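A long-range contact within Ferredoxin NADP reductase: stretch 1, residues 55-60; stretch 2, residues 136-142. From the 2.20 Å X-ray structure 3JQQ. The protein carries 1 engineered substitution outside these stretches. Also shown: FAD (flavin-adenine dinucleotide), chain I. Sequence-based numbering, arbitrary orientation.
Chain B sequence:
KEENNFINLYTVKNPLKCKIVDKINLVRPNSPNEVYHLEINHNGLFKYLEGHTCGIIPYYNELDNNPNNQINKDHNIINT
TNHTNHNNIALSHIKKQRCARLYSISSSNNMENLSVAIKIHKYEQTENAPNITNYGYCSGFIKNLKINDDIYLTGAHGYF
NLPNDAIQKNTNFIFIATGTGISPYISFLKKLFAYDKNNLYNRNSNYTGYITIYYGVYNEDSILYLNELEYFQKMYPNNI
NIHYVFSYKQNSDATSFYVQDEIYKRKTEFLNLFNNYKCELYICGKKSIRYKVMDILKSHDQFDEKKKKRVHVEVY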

# COMPACT_ATOMS: atom_id res chain seq x y z
N GLY B 55 -0.96 -17.76 3.27
CA GLY B 55 -0.32 -17.31 2.06
C GLY B 55 -0.93 -18.04 0.88
O GLY B 55 -1.30 -19.22 0.99
N ILE B 56 -1.07 -17.35 -0.24
CA ILE B 56 -1.47 -17.99 -1.48
C ILE B 56 -0.30 -17.88 -2.44
O ILE B 56 0.25 -16.79 -2.63
CB ILE B 56 -2.72 -17.32 -2.10
CG1 ILE B 56 -3.96 -17.59 -1.24
CG2 ILE B 56 -2.94 -17.83 -3.51
CD1 ILE B 56 -5.20 -16.83 -1.70
N ILE B 57 0.09 -19.00 -3.04
CA ILE B 57 1.15 -18.99 -4.05
C ILE B 57 0.55 -19.04 -5.45
O ILE B 57 0.09 -20.08 -5.90
CB ILE B 57 2.12 -20.18 -3.88
CG1 ILE B 57 2.69 -20.22 -2.47
CG2 ILE B 57 3.24 -20.10 -4.91
CD1 ILE B 57 3.36 -21.53 -2.13
N PRO B 58 0.56 -17.89 -6.15
CA PRO B 58 -0.03 -17.82 -7.48
C PRO B 58 0.68 -18.72 -8.48
O PRO B 58 1.91 -18.80 -8.48
CB PRO B 58 0.16 -16.35 -7.87
CG PRO B 58 0.53 -15.63 -6.61
CD PRO B 58 1.22 -16.64 -5.75
N TYR B 59 -0.10 -19.40 -9.32
CA TYR B 59 0.43 -20.21 -10.41
C TYR B 59 1.32 -21.39 -9.98
O TYR B 59 2.09 -21.92 -10.78
CB TYR B 59 1.17 -19.34 -11.43
CG TYR B 59 0.36 -18.17 -11.95
CD1 TYR B 59 -0.60 -18.34 -12.94
CD2 TYR B 59 0.56 -16.89 -11.44
CE1 TYR B 59 -1.35 -17.27 -13.41
CE2 TYR B 59 -0.18 -15.81 -11.91
CZ TYR B 59 -1.13 -16.01 -12.89
OH TYR B 59 -1.86 -14.94 -13.35
N TYR B 60 1.20 -21.81 -8.72
CA TYR B 60 1.95 -22.97 -8.24
C TYR B 60 1.52 -24.25 -8.94
O TYR B 60 0.33 -24.44 -9.22
CB TYR B 60 1.81 -23.13 -6.72
CG TYR B 60 2.66 -24.25 -6.13
CD1 TYR B 60 3.88 -23.98 -5.53
CD2 TYR B 60 2.23 -25.57 -6.18
CE1 TYR B 60 4.65 -25.00 -5.00
CE2 TYR B 60 3.00 -26.60 -5.65
CZ TYR B 60 4.21 -26.30 -5.06
OH TYR B 60 4.97 -27.32 -4.53
N GLY B 136 -2.25 -6.93 -10.66
CA GLY B 136 -1.24 -7.37 -9.71
C GLY B 136 -0.89 -8.81 -10.03
O GLY B 136 -1.57 -9.45 -10.83
N TYR B 137 0.16 -9.32 -9.40
CA TYR B 137 0.63 -10.68 -9.69
C TYR B 137 -0.38 -11.74 -9.22
O TYR B 137 -0.85 -12.55 -10.01
CB TYR B 137 2.00 -10.93 -9.07
CG TYR B 137 2.55 -12.32 -9.29
CD1 TYR B 137 2.80 -12.80 -10.57
CD2 TYR B 137 2.81 -13.16 -8.22
CE1 TYR B 137 3.30 -14.07 -10.77
CE2 TYR B 137 3.31 -14.43 -8.41
CZ TYR B 137 3.56 -14.88 -9.69
OH TYR B 137 4.06 -16.15 -9.88
N CYS B 138 -0.70 -11.71 -7.93
CA CYS B 138 -1.72 -12.61 -7.39
C CYS B 138 -3.12 -12.20 -7.84
O CYS B 138 -3.96 -13.04 -8.14
CB CYS B 138 -1.63 -12.65 -5.86
SG CYS B 138 -2.63 -13.94 -5.08
N SER B 139 -3.38 -10.89 -7.89
CA SER B 139 -4.69 -10.38 -8.30
C SER B 139 -5.17 -10.98 -9.62
O SER B 139 -6.33 -11.38 -9.74
CB SER B 139 -4.68 -8.86 -8.39
OG SER B 139 -4.34 -8.28 -7.14
N GLY B 140 -4.29 -11.03 -10.61
CA GLY B 140 -4.63 -11.59 -11.91
C GLY B 140 -4.89 -13.08 -11.83
O GLY B 140 -5.77 -13.61 -12.53
N PHE B 141 -4.14 -13.78 -11.00
CA PHE B 141 -4.32 -15.21 -10.79
C PHE B 141 -5.69 -15.50 -10.17
O PHE B 141 -6.40 -16.40 -10.61
CB PHE B 141 -3.18 -15.75 -9.91
CG PHE B 141 -3.47 -17.08 -9.27
CD1 PHE B 141 -3.39 -18.26 -10.00
CD2 PHE B 141 -3.78 -17.16 -7.92
CE1 PHE B 141 -3.64 -19.48 -9.41
CE2 PHE B 141 -4.03 -18.38 -7.32
CZ PHE B 141 -3.96 -19.54 -8.06
N ILE B 142 -6.08 -14.71 -9.17
CA ILE B 142 -7.39 -14.86 -8.55
C ILE B 142 -8.49 -14.47 -9.52
O ILE B 142 -9.53 -15.12 -9.60
CB ILE B 142 -7.52 -14.00 -7.28
CG1 ILE B 142 -6.49 -14.46 -6.25
CG2 ILE B 142 -8.93 -14.08 -6.71
CD1 ILE B 142 -6.14 -13.39 -5.23
PA FAD I . 1.62 -7.06 -6.75
O1A FAD I . 2.47 -7.63 -5.64
O2A FAD I . 1.91 -7.74 -8.06
O5B FAD I . 1.83 -5.46 -6.85
C5B FAD I . 1.46 -4.62 -5.77
C4B FAD I . 0.73 -3.38 -6.28
O4B FAD I . 1.49 -2.72 -7.27
C3B FAD I . -0.60 -3.75 -6.91
O3B FAD I . -1.53 -2.75 -6.60
C2B FAD I . -0.31 -3.73 -8.40
O2B FAD I . -1.44 -3.31 -9.13
C1B FAD I . 0.83 -2.73 -8.53
N9A FAD I . 1.79 -3.11 -9.58
C8A FAD I . 2.44 -4.31 -9.73
N7A FAD I . 3.23 -4.23 -10.82
C5A FAD I . 3.10 -3.00 -11.37
C6A FAD I . 3.69 -2.41 -12.48
N6A FAD I . 4.49 -3.11 -13.28
N1A FAD I . 3.35 -1.11 -12.80
C2A FAD I . 2.45 -0.42 -12.02
N3A FAD I . 1.87 -1.02 -10.92
C4A FAD I . 2.20 -2.29 -10.60
N1 FAD I . -4.99 -8.27 0.56
C2 FAD I . -6.31 -8.60 0.33
O2 FAD I . -6.81 -8.35 -0.77
N3 FAD I . -7.05 -9.22 1.32
C4 FAD I . -6.49 -9.49 2.54
O4 FAD I . -7.15 -10.03 3.42
C4X FAD I . -5.16 -9.15 2.78
N5 FAD I . -4.59 -9.42 4.00
C5X FAD I . -3.28 -9.08 4.23
C6 FAD I . -2.70 -9.35 5.46
C7 FAD I . -1.38 -9.01 5.70
C7M FAD I . -0.76 -9.31 7.04
C8 FAD I . -0.63 -8.40 4.70
C8M FAD I . 0.80 -8.02 4.94
C9 FAD I . -1.21 -8.12 3.46
C9A FAD I . -2.53 -8.46 3.22
N10 FAD I . -3.09 -8.19 1.98
C10 FAD I . -4.42 -8.53 1.78
C1' FAD I . -2.26 -7.69 0.82
C2' FAD I . -1.96 -8.80 -0.20
O2' FAD I . -1.09 -9.73 0.40
C3' FAD I . -1.27 -8.35 -1.50
O3' FAD I . -0.26 -7.40 -1.23
C4' FAD I . -2.23 -7.80 -2.55
O4' FAD I . -3.09 -8.84 -2.97
C5' FAD I . -1.46 -7.30 -3.77
O5' FAD I . -0.76 -8.40 -4.30
P FAD I . -0.56 -8.59 -5.89
O1P FAD I . 0.42 -9.71 -6.14
O2P FAD I . -1.88 -8.86 -6.58
O3P FAD I . 0.06 -7.19 -6.37
O HOH W 1 4.44 -17.37 -7.58
O HOH W 2 -1.17 -12.64 -12.58

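No direct hydrogen bond joins the two stretches; the contact, which buries 412 Å² summed over both sides, rests on apolar packing, aromatic geometry and two bridging waters. The backbones come nearest at Pro58 and Cys138, whose CA atoms lie 5.5 Å apart, so a loop is laid directly against a helix.

The apolar contacts run along one flank of that helix. Ile56, whose CA-to-CB bond points toward it, places CG2 4.2 Å from Cys138 SG and 4.0 Å from Phe141 CE2. Pro58 reaches three helix residues: its CG is 3.5 Å from Tyr137 CE2 and 3.8 Å from Cys138 CB, while its CB is 4.0 Å from Phe141 CG. Phe141 follows Tyr137 by four and Cys138 by three residues, about one helical turn, so all three can face Pro58.

Two CH-pi contacts centre on Phe141, which serves once as acceptor and once as donor. Pro58 CA sits 3.9 Å from the centroid of the Phe141 ring and only 13° off its normal, squarely over the face. Phe141 CB in turn lies 4.0 Å from the centroid of the Tyr59 ring, 29° off the normal, still over the face but less centred. The aromatic pairs differ in kind. Phe141 turns its edge toward the face of Tyr59, with centroids 5.2 Å apart and planes at 60°. The Tyr59 and Tyr137 rings, with centroids at 5.7 Å and planes at 48°, are oblique, and their closest carbons, Tyr59 CD2 and Tyr137 CE1, are 4.0 Å apart.

The polar atoms are linked through water. Tyr59 OH approaches Phe141 N to 3.5 Å, but the angle is too poor for a hydrogen bond. Water 1 donates to Pro58 O at 3.0 Å and accepts from Tyr137 OH at 2.6 Å. Water 2 donates to Tyr137 O at 2.6 Å and is hydrogen-bonded to Tyr59 OH at 2.5 Å. Tyr137 thus meets the loop through both its hydroxyl and its carbonyl.

Each stretch also has hydrogen bonds of its own. A type II turn from Ile57 to Tyr60 carries Pro58 and Tyr59 at its centre, although its bond from Tyr60 N to Ile57 O is weak at 3.5 Å. In the second stretch, Gly140 N donates to Gly136 O at 3.2 Å and Ile142 N to Cys138 O at 2.9 Å. The same segment binds FAD phosphate oxygens: Tyr137 N donates to O2A at 2.7 Å, and Cys138 N to O1P at 2.9 Å.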